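Local atomic coordinates of xyloglucanase (Paenibacillus pabuli, PDB entry 2JEP), a protein that hydrolyses xyloglucan, a plant cell-wall polysaccharide, as a glycoside hydrolase of family 5 with a TIM-barrel fold. Residues 128-133 / 159-164; 263-268 / 299-304; 303-308 / 349-354. All blocks are in the same frame, centred on the assembly; numbering follows the deposited sequence.

Overall arrangement
Eight parallel strands in sequential order close into the barrel, with helices packed outside. Contact 1 joins the loop after strand 125-128 to helix 150-167; contact 2 joins strand 259-265 and the turn beyond it to helix 298-313. Their centres lie about 28 Å apart across the chain's centre. Contact 3 packs helix 298-313 against helix 336-353, about 8 Å from contact 2 between centres; these two share S303 and Q304 and touch where the Y265 ring meets F305. H264 hydrogen-bonds to E182 and Y266 to E323, probably the catalytic acid/base and nucleophile, as in other family 5 enzymes. A bound calcium ion lies about 10 Å from the N129 side chain and about 12 Å from that of Y265.

Contact 1: residues 128-133 / 159-164; sequences INIHGD and KVWQQI
I130 pushes its CD1 methyl in beside the indole of W161, and this apolar packing carries most of the contact. The isoleucine runs past the indole in the opposite direction: CG1 is anti to its own carbonyl carbon (chi1 -65°), and an extended chi2 (-179°) carries CD1 on to within 3.3 Å of W161 NE1. The approach is oblique to the ring. The same methyl also meets V160 CG1 at 3.8 Å and I164 CD1 at 4.1 Å. I164 CD1 in turn sits above one face of the W161 ring, toward its rim. Nearer the strand, I128 CD1 packs on I164 CG2 at 4.0 Å, the two side chains sliding past one another.

All this belongs to one beta-alpha unit of the TIM barrel: strand 125-128 ends here, its chain turns through 129-133 over the barrel's C-terminal rim, and helix 150-167 covers the outside. W161 also meets F206 edge-to-face, tying in helix 193-211.

Among polar groups, I128 O lies near the indole plane at the ring edge, 4.2 Å from W161 CH2. The indole N-H spends itself elsewhere, on S179 O. N129 points its CB away from the helix, and its ND2 donates to H131 ND1 at 3.0 Å (162°), a bond lying close to both the amide and imidazole planes. Q163 NE2 reaches back 3.0 Å to K159 O from above the carbonyl plane, across from the face used by the helical N-H of Q163. The same amide is hydrogen-bonded to Y102 O through NE2 and to I104 N through OE1.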
loop_
_atom_site.group_PDB
_atom_site.type_symbol
_atom_site.label_atom_id
_atom_site.label_comp_id
_atom_site.label_asym_id
_atom_site.label_seq_id
_atom_site.Cartn_x
_atom_site.Cartn_y
_atom_site.Cartn_z
ATOM N N ILE A 128 -7.536 3.798 1.021
ATOM C CA ILE A 128 -8.296 2.558 0.818
ATOM C C ILE A 128 -8.048 2.064 -0.602
ATOM O O ILE A 128 -7.905 2.858 -1.529
ATOM C CB ILE A 128 -9.805 2.692 1.083
ATOM C CG1 ILE A 128 -10.460 3.751 0.202
ATOM C CG2 ILE A 128 -10.021 2.936 2.554
ATOM C CD1 ILE A 128 -11.977 3.847 0.394
ATOM N N ASN A 129 -7.979 0.746 -0.778
ATOM C CA ASN A 129 -7.632 0.167 -2.076
ATOM C C ASN A 129 -8.573 -0.977 -2.469
ATOM O O ASN A 129 -9.607 -1.191 -1.820
ATOM C CB ASN A 129 -6.164 -0.268 -2.078
ATOM C CG ASN A 129 -5.898 -1.511 -1.253
ATOM O OD1 ASN A 129 -6.824 -2.118 -0.734
ATOM N ND2 ASN A 129 -4.631 -1.915 -1.167
ATOM N N ILE A 130 -8.242 -1.669 -3.562
ATOM C CA ILE A 130 -8.806 -2.988 -3.881
ATOM C C ILE A 130 -7.621 -3.931 -3.841
ATOM O O ILE A 130 -6.661 -3.759 -4.586
ATOM C CB ILE A 130 -9.506 -3.002 -5.242
ATOM C CG1 ILE A 130 -10.725 -2.076 -5.219
ATOM C CG2 ILE A 130 -9.852 -4.445 -5.641
ATOM C CD1 ILE A 130 -11.512 -2.037 -6.546
ATOM N N HIS A 131 -7.646 -4.902 -2.918
ATOM C CA HIS A 131 -6.411 -5.583 -2.516
ATOM C C HIS A 131 -6.308 -7.028 -3.006
ATOM O O HIS A 131 -5.619 -7.319 -4.011
ATOM C CB HIS A 131 -6.266 -5.455 -0.990
ATOM C CG HIS A 131 -4.895 -5.728 -0.471
ATOM N ND1 HIS A 131 -3.991 -4.723 -0.190
ATOM C CD2 HIS A 131 -4.276 -6.893 -0.161
ATOM C CE1 HIS A 131 -2.880 -5.261 0.283
ATOM N NE2 HIS A 131 -3.018 -6.577 0.294
ATOM N N GLY A 132 -7.005 -7.953 -2.349
ATOM C CA GLY A 132 -6.874 -9.364 -2.741
ATOM C C GLY A 132 -7.378 -9.662 -4.149
ATOM O O GLY A 132 -6.945 -10.616 -4.798
ATOM N N ASP A 133 -8.330 -8.838 -4.610
ATOM C CA ASP A 133 -9.001 -9.080 -5.858
ATOM C C ASP A 133 -8.067 -9.120 -7.056
ATOM O O ASP A 133 -8.421 -9.695 -8.077
ATOM C CB ASP A 133 -10.040 -7.991 -6.114
ATOM C CG ASP A 133 -11.067 -7.869 -5.007
ATOM O OD1 ASP A 133 -10.677 -7.624 -3.843
ATOM O OD2 ASP A 133 -12.287 -8.024 -5.306
ATOM N N LYS A 159 -17.653 -0.592 -12.252
ATOM C CA LYS A 159 -18.838 -0.557 -11.398
ATOM C C LYS A 159 -18.475 -0.614 -9.912
ATOM O O LYS A 159 -19.124 0.050 -9.092
ATOM C CB LYS A 159 -19.789 -1.706 -11.774
ATOM C CG LYS A 159 -20.458 -1.551 -13.131
ATOM C CD LYS A 159 -21.447 -0.373 -13.144
ATOM C CE LYS A 159 -22.413 -0.399 -14.326
ATOM N NZ LYS A 159 -23.411 0.717 -14.140
ATOM N N VAL A 160 -17.443 -1.400 -9.569
ATOM C CA VAL A 160 -16.985 -1.489 -8.191
ATOM C C VAL A 160 -16.439 -0.135 -7.745
ATOM O O VAL A 160 -16.842 0.373 -6.698
ATOM C CB VAL A 160 -15.979 -2.639 -8.047
ATOM C CG1 VAL A 160 -15.229 -2.574 -6.710
ATOM C CG2 VAL A 160 -16.720 -3.958 -8.209
ATOM N N TRP A 161 -15.549 0.494 -8.534
ATOM C CA TRP A 161 -15.047 1.803 -8.106
ATOM C C TRP A 161 -16.117 2.876 -8.095
ATOM O O TRP A 161 -16.062 3.783 -7.273
ATOM C CB TRP A 161 -13.813 2.255 -8.904
ATOM C CG TRP A 161 -12.559 1.850 -8.216
ATOM C CD1 TRP A 161 -11.599 0.967 -8.651
ATOM C CD2 TRP A 161 -12.117 2.312 -6.934
ATOM N NE1 TRP A 161 -10.613 0.870 -7.721
ATOM C CE2 TRP A 161 -10.901 1.677 -6.653
ATOM C CE3 TRP A 161 -12.620 3.232 -6.009
ATOM C CZ2 TRP A 161 -10.202 1.907 -5.471
ATOM C CZ3 TRP A 161 -11.923 3.443 -4.845
ATOM C CH2 TRP A 161 -10.739 2.772 -4.584
ATOM N N GLN A 162 -17.108 2.767 -8.984
ATOM C CA GLN A 162 -18.208 3.743 -8.939
ATOM C C GLN A 162 -18.848 3.716 -7.558
ATOM O O GLN A 162 -19.143 4.764 -6.962
ATOM C CB GLN A 162 -19.282 3.406 -9.971
ATOM C CG GLN A 162 -19.043 3.808 -11.385
ATOM C CD GLN A 162 -20.231 3.470 -12.278
ATOM O OE1 GLN A 162 -21.175 2.828 -11.842
ATOM N NE2 GLN A 162 -20.178 3.898 -13.534
ATOM N N GLN A 163 -19.116 2.513 -7.077
ATOM C CA GLN A 163 -19.781 2.342 -5.779
ATOM C C GLN A 163 -18.921 2.753 -4.601
ATOM O O GLN A 163 -19.400 3.396 -3.674
ATOM C CB GLN A 163 -20.224 0.893 -5.624
ATOM C CG GLN A 163 -21.301 0.477 -6.591
ATOM C CD GLN A 163 -21.520 -0.996 -6.537
ATOM O OE1 GLN A 163 -22.167 -1.502 -5.611
ATOM N NE2 GLN A 163 -20.955 -1.713 -7.497
ATOM N N ILE A 164 -17.654 2.355 -4.598
ATOM C CA ILE A 164 -16.782 2.740 -3.464
ATOM C C ILE A 164 -16.641 4.262 -3.459
ATOM O O ILE A 164 -16.773 4.922 -2.423
ATOM C CB ILE A 164 -15.373 2.099 -3.612
ATOM C CG1 ILE A 164 -15.429 0.575 -3.607
ATOM C CG2 ILE A 164 -14.432 2.634 -2.529
ATOM C CD1 ILE A 164 -14.163 -0.097 -4.158
#

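Contact 2: residues 263-268 / 299-304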
loop_
_atom_site.group_PDB
_atom_site.type_symbol
_atom_site.label_atom_id
_atom_site.label_comp_id
_atom_site.label_asym_id
_atom_site.label_seq_id
_atom_site.Cartn_x
_atom_site.Cartn_y
_atom_site.Cartn_z
ATOM N N ALA A 263 4.714 2.246 -4.908
ATOM C CA ALA A 263 5.622 1.097 -5.021
ATOM C C ALA A 263 5.731 0.485 -3.631
ATOM O O ALA A 263 5.423 1.156 -2.614
ATOM C CB ALA A 263 7.034 1.501 -5.567
ATOM N N HIS A 264 6.110 -0.797 -3.587
ATOM C CA HIS A 264 6.345 -1.512 -2.336
ATOM C C HIS A 264 7.805 -1.931 -2.258
ATOM O O HIS A 264 8.433 -2.106 -3.286
ATOM C CB HIS A 264 5.435 -2.741 -2.232
ATOM C CG HIS A 264 3.976 -2.409 -2.125
ATOM N ND1 HIS A 264 2.979 -3.360 -2.204
ATOM C CD2 HIS A 264 3.349 -1.210 -2.028
ATOM C CE1 HIS A 264 1.800 -2.753 -2.096
ATOM N NE2 HIS A 264 1.993 -1.448 -1.978
ATOM N N TYR A 265 8.327 -2.094 -1.049
ATOM C CA TYR A 265 9.756 -2.346 -0.896
ATOM C C TYR A 265 10.035 -3.334 0.223
ATOM O O TYR A 265 9.790 -3.040 1.394
ATOM C CB TYR A 265 10.494 -1.043 -0.615
ATOM C CG TYR A 265 11.990 -1.143 -0.782
ATOM C CD1 TYR A 265 12.553 -1.117 -2.043
ATOM C CD2 TYR A 265 12.844 -1.330 0.308
ATOM C CE1 TYR A 265 13.930 -1.227 -2.202
ATOM C CE2 TYR A 265 14.207 -1.439 0.140
ATOM C CZ TYR A 265 14.736 -1.383 -1.113
ATOM O OH TYR A 265 16.103 -1.486 -1.318
ATOM N N TYR A 266 10.570 -4.491 -0.154
ATOM C CA TYR A 266 10.942 -5.537 0.781
ATOM C C TYR A 266 12.296 -6.139 0.372
ATOM O O TYR A 266 12.532 -7.332 0.586
ATOM C CB TYR A 266 9.885 -6.629 0.804
ATOM C CG TYR A 266 8.496 -6.243 1.306
ATOM C CD1 TYR A 266 8.209 -6.239 2.649
ATOM C CD2 TYR A 266 7.479 -5.950 0.429
ATOM C CE1 TYR A 266 6.932 -5.991 3.103
ATOM C CE2 TYR A 266 6.201 -5.689 0.869
ATOM C CZ TYR A 266 5.933 -5.685 2.208
ATOM O OH TYR A 266 4.660 -5.502 2.700
ATOM N N SER A 267 13.169 -5.322 -0.207
ATOM C CA SER A 267 14.457 -5.828 -0.669
ATOM C C SER A 267 15.546 -5.591 0.352
ATOM O O SER A 267 15.562 -4.560 1.000
ATOM C CB SER A 267 14.866 -5.147 -1.967
ATOM O OG SER A 267 13.957 -5.442 -3.025
ATOM N N PRO A 268 16.484 -6.535 0.487
ATOM C CA PRO A 268 16.538 -7.836 -0.143
ATOM C C PRO A 268 15.624 -8.818 0.552
ATOM O O PRO A 268 15.585 -8.886 1.779
ATOM C CB PRO A 268 18.012 -8.248 0.021
ATOM C CG PRO A 268 18.412 -7.589 1.311
ATOM C CD PRO A 268 17.612 -6.326 1.425
ATOM N N ASP A 299 23.451 1.102 -0.354
ATOM C CA ASP A 299 23.673 1.609 -1.708
ATOM C C ASP A 299 22.534 1.277 -2.662
ATOM O O ASP A 299 22.143 2.107 -3.500
ATOM C CB ASP A 299 25.035 1.165 -2.280
ATOM C CG ASP A 299 25.330 -0.359 -2.138
ATOM O OD1 ASP A 299 24.535 -1.133 -1.536
ATOM O OD2 ASP A 299 26.394 -0.805 -2.680
ATOM N N TYR A 300 22.007 0.078 -2.520
ATOM C CA TYR A 300 20.870 -0.363 -3.332
ATOM C C TYR A 300 19.608 0.405 -2.993
ATOM O O TYR A 300 18.882 0.872 -3.871
ATOM C CB TYR A 300 20.678 -1.865 -3.157
ATOM C CG TYR A 300 19.570 -2.423 -3.996
ATOM C CD1 TYR A 300 19.764 -2.668 -5.329
ATOM C CD2 TYR A 300 18.346 -2.721 -3.453
ATOM C CE1 TYR A 300 18.749 -3.188 -6.111
ATOM C CE2 TYR A 300 17.309 -3.229 -4.230
ATOM C CZ TYR A 300 17.523 -3.482 -5.545
ATOM O OH TYR A 300 16.487 -3.981 -6.304
ATOM N N LEU A 301 19.358 0.583 -1.702
ATOM C CA LEU A 301 18.219 1.355 -1.254
ATOM C C LEU A 301 18.282 2.778 -1.828
ATOM O O LEU A 301 17.276 3.306 -2.322
ATOM C CB LEU A 301 18.191 1.369 0.273
ATOM C CG LEU A 301 17.203 2.296 0.962
ATOM C CD1 LEU A 301 15.749 1.999 0.557
ATOM C CD2 LEU A 301 17.377 2.195 2.460
ATOM N N GLU A 302 19.458 3.386 -1.755
ATOM C CA GLU A 302 19.661 4.712 -2.355
ATOM C C GLU A 302 19.312 4.761 -3.844
ATOM O O GLU A 302 18.567 5.651 -4.282
ATOM C CB GLU A 302 21.110 5.153 -2.097
ATOM C CG GLU A 302 21.599 6.335 -2.935
ATOM C CD GLU A 302 20.890 7.645 -2.688
ATOM O OE1 GLU A 302 20.406 7.894 -1.550
ATOM O OE2 GLU A 302 20.812 8.458 -3.654
ATOM N N SER A 303 19.858 3.835 -4.624
ATOM C CA SER A 303 19.615 3.787 -6.073
ATOM C C SER A 303 18.133 3.598 -6.380
ATOM O O SER A 303 17.563 4.238 -7.264
ATOM C CB SER A 303 20.401 2.625 -6.699
ATOM O OG SER A 303 20.193 2.552 -8.107
ATOM N N GLN A 304 17.512 2.668 -5.663
ATOM C CA GLN A 304 16.118 2.376 -5.894
ATOM C C GLN A 304 15.236 3.591 -5.654
ATOM O O GLN A 304 14.392 3.952 -6.476
ATOM C CB GLN A 304 15.686 1.209 -5.005
ATOM C CG GLN A 304 16.241 -0.117 -5.445
ATOM C CD GLN A 304 15.520 -0.666 -6.623
ATOM O OE1 GLN A 304 14.336 -1.015 -6.502
ATOM N NE2 GLN A 304 16.187 -0.717 -7.754
HETATM O O HOH W 1 15.031 -6.248 -5.362
#
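Y265, on strand 259-265, reaches out and sets its hydroxyl against the edge of the Y300 ring, OH lying 3.3 Å from Y300 CD2 and near that ring's plane. CG of Y265 is anti to its backbone N (chi1 -166°), and the ring beyond it spans toward the helix, the two tyrosines crossing obliquely. Y265 OH also comes 3.5 Å from L301 CA on the helix backbone. The end of the L301 side chain reaches the same ring, its CD1 3.8 Å from Y265 CE2. On another side of the phenol, Q304 offers the aliphatic start of its chain, with CB 4.1 Å from Y265 CE1. The Q304 chain bends at chi2; its amide plane is 30° from the Y265 ring, and NE2 hydrogen-bonds to D232. Q304 CG also rests above one face of the Y300 ring, toward its rim.

This is a beta-alpha unit of the TIM barrel: strand 263-265 and helix 299-304 run antiparallel, at 178°, their axes approaching to 12.0 Å. Past the strand, S267 CB packs obliquely on Y300 CE2 at 3.8 Å.

One water joins the two sides, 2.7 Å from S267 OG and 2.9 Å from Y300 OH. The chemistry is thus chiefly apolar and aromatic: a phenol oxygen meets the C-H edge of a ring, probably a mildly favourable electrostatic pairing, and the polar link between the segments is indirect, through the water held by two hydroxyls.

Contact 3: residues 303-308 / 349-354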
loop_
_atom_site.group_PDB
_atom_site.type_symbol
_atom_site.label_atom_id
_atom_site.label_comp_id
_atom_site.label_asym_id
_atom_site.label_seq_id
_atom_site.Cartn_x
_atom_site.Cartn_y
_atom_site.Cartn_z
ATOM N N SER A 303 19.858 3.835 -4.624
ATOM C CA SER A 303 19.615 3.787 -6.073
ATOM C C SER A 303 18.133 3.598 -6.380
ATOM O O SER A 303 17.563 4.238 -7.264
ATOM C CB SER A 303 20.401 2.625 -6.699
ATOM O OG SER A 303 20.193 2.552 -8.107
ATOM N N GLN A 304 17.512 2.668 -5.663
ATOM C CA GLN A 304 16.118 2.376 -5.894
ATOM C C GLN A 304 15.236 3.591 -5.654
ATOM O O GLN A 304 14.392 3.952 -6.476
ATOM C CB GLN A 304 15.686 1.209 -5.005
ATOM C CG GLN A 304 16.241 -0.117 -5.445
ATOM C CD GLN A 304 15.520 -0.666 -6.623
ATOM O OE1 GLN A 304 14.336 -1.015 -6.502
ATOM N NE2 GLN A 304 16.187 -0.717 -7.754
ATOM N N PHE A 305 15.351 4.194 -4.482
ATOM C CA PHE A 305 14.468 5.308 -4.160
ATOM C C PHE A 305 14.808 6.534 -4.991
ATOM O O PHE A 305 13.893 7.262 -5.426
ATOM C CB PHE A 305 14.465 5.612 -2.662
ATOM C CG PHE A 305 13.622 4.666 -1.822
ATOM C CD1 PHE A 305 13.287 3.392 -2.263
ATOM C CD2 PHE A 305 13.182 5.061 -0.570
ATOM C CE1 PHE A 305 12.536 2.548 -1.468
ATOM C CE2 PHE A 305 12.434 4.213 0.245
ATOM C CZ PHE A 305 12.110 2.952 -0.222
ATOM N N LYS A 306 16.088 6.753 -5.286
ATOM C CA LYS A 306 16.417 7.872 -6.162
ATOM C C LYS A 306 15.734 7.695 -7.519
ATOM O O LYS A 306 15.311 8.681 -8.125
ATOM C CB LYS A 306 17.921 8.033 -6.341
ATOM C CG LYS A 306 18.258 9.299 -7.127
ATOM C CD LYS A 306 19.750 9.574 -7.121
ATOM C CE LYS A 306 20.048 10.917 -7.755
ATOM N NZ LYS A 306 19.805 10.900 -9.224
ATOM N N SER A 307 15.592 6.463 -7.997
ATOM C CA SER A 307 14.990 6.266 -9.315
ATOM C C SER A 307 13.520 6.684 -9.326
ATOM O O SER A 307 13.036 7.217 -10.334
ATOM C CB SER A 307 15.192 4.843 -9.809
ATOM O OG SER A 307 14.339 3.888 -9.196
ATOM N N MET A 308 12.806 6.469 -8.213
ATOM C CA MET A 308 11.422 6.911 -8.120
ATOM C C MET A 308 11.336 8.434 -8.042
ATOM O O MET A 308 10.445 9.052 -8.628
ATOM C CB MET A 308 10.725 6.282 -6.895
ATOM C CG MET A 308 10.490 4.793 -7.003
ATOM S SD MET A 308 9.259 4.334 -8.262
ATOM C CE MET A 308 7.713 4.864 -7.467
ATOM N N ALA A 349 14.134 6.943 6.357
ATOM C CA ALA A 349 14.996 8.108 6.101
ATOM C C ALA A 349 15.203 8.305 4.614
ATOM O O ALA A 349 15.319 9.435 4.145
ATOM C CB ALA A 349 16.339 7.920 6.776
ATOM N N LYS A 350 15.283 7.216 3.847
ATOM C CA LYS A 350 15.512 7.363 2.395
ATOM C C LYS A 350 14.268 7.927 1.735
ATOM O O LYS A 350 14.357 8.742 0.808
ATOM C CB LYS A 350 15.872 6.017 1.773
ATOM C CG LYS A 350 16.434 6.131 0.360
ATOM C CD LYS A 350 17.771 6.878 0.306
ATOM C CE LYS A 350 18.892 6.065 0.904
ATOM N NZ LYS A 350 20.119 6.913 1.031
ATOM N N ALA A 351 13.098 7.453 2.174
ATOM C CA ALA A 351 11.845 8.072 1.715
ATOM C C ALA A 351 11.806 9.563 2.042
ATOM O O ALA A 351 11.430 10.392 1.198
ATOM C CB ALA A 351 10.632 7.360 2.324
ATOM N N LYS A 352 12.183 9.914 3.267
ATOM C CA LYS A 352 12.194 11.321 3.667
ATOM C C LYS A 352 13.122 12.131 2.777
ATOM O O LYS A 352 12.756 13.228 2.314
ATOM C CB LYS A 352 12.585 11.443 5.154
ATOM C CG LYS A 352 12.648 12.883 5.711
ATOM C CD LYS A 352 11.302 13.418 6.072
ATOM C CE LYS A 352 11.397 14.846 6.631
ATOM N NZ LYS A 352 12.458 15.010 7.643
ATOM N N LYS A 353 14.311 11.597 2.514
ATOM C CA LYS A 353 15.304 12.267 1.657
ATOM C C LYS A 353 14.734 12.586 0.294
ATOM O O LYS A 353 14.930 13.687 -0.247
ATOM C CB LYS A 353 16.542 11.400 1.515
ATOM C CG LYS A 353 17.590 11.928 0.558
ATOM C CD LYS A 353 18.741 10.972 0.452
ATOM C CE LYS A 353 19.809 11.510 -0.506
ATOM N NZ LYS A 353 20.942 10.574 -0.665
ATOM N N TYR A 354 14.020 11.613 -0.266
ATOM C CA TYR A 354 13.527 11.706 -1.634
ATOM C C TYR A 354 12.050 12.113 -1.688
ATOM O O TYR A 354 11.397 11.941 -2.717
ATOM C CB TYR A 354 13.812 10.417 -2.411
ATOM C CG TYR A 354 15.268 10.375 -2.817
ATOM C CD1 TYR A 354 15.776 11.345 -3.665
ATOM C CD2 TYR A 354 16.132 9.404 -2.351
ATOM C CE1 TYR A 354 17.095 11.351 -4.028
ATOM C CE2 TYR A 354 17.458 9.411 -2.702
ATOM C CZ TYR A 354 17.940 10.397 -3.555
ATOM O OH TYR A 354 19.268 10.448 -3.911
#
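K306 lies across one face of the Y354 ring, and the contact begins on its backbone: CA stands over the ring centre, 3.9 Å from the Y354 centroid and 10° off the normal, a CH-pi contact. From there the side chain drifts outward toward the phenol end. CB is 3.7 Å from Y354 CZ. CG, anti to the backbone N (chi1 -173°), comes 3.6 Å from Y354 OH, and CD draws nearer still, 3.4 Å from that oxygen. CE is already moving off. The chain stays extended to this point and bends at chi4, which carries NZ away from the tyrosine; NZ forms a salt bridge with D310 on its own helix. The ring's other face is covered toward its rim by K353 CG, so K306 CA and K353 CG lie on opposite faces of the Y354 ring.

Beside this pair, F305 packs against the preceding turn of helix 349-353. K350 CG touches F305 CD2 at 3.5 Å, oblique to the ring, and A351 N lies at the ring edge, in its plane, 3.6 Å from the same CD2. A351 CB adds an apolar touch at 4.2 Å from F305 CE2. Two neighbouring helices of the barrel's outer layer are joined here, 298-313 and the end of 336-353, with Y354 the first residue to leave helical geometry. Inward, F305 packs on I321 of strand 319-324.

The polar ends of K350, K353 and Y354 converge on E302, one turn before K306: K350 and K353 form salt bridges with its OE1, and Y354 OH probably hydrogen-bonds to OE2. Two positive charges and a hydroxyl around one carboxylate would probably stabilise its negative charge, while the lysine methylenes and aromatic rings do the packing between the helices.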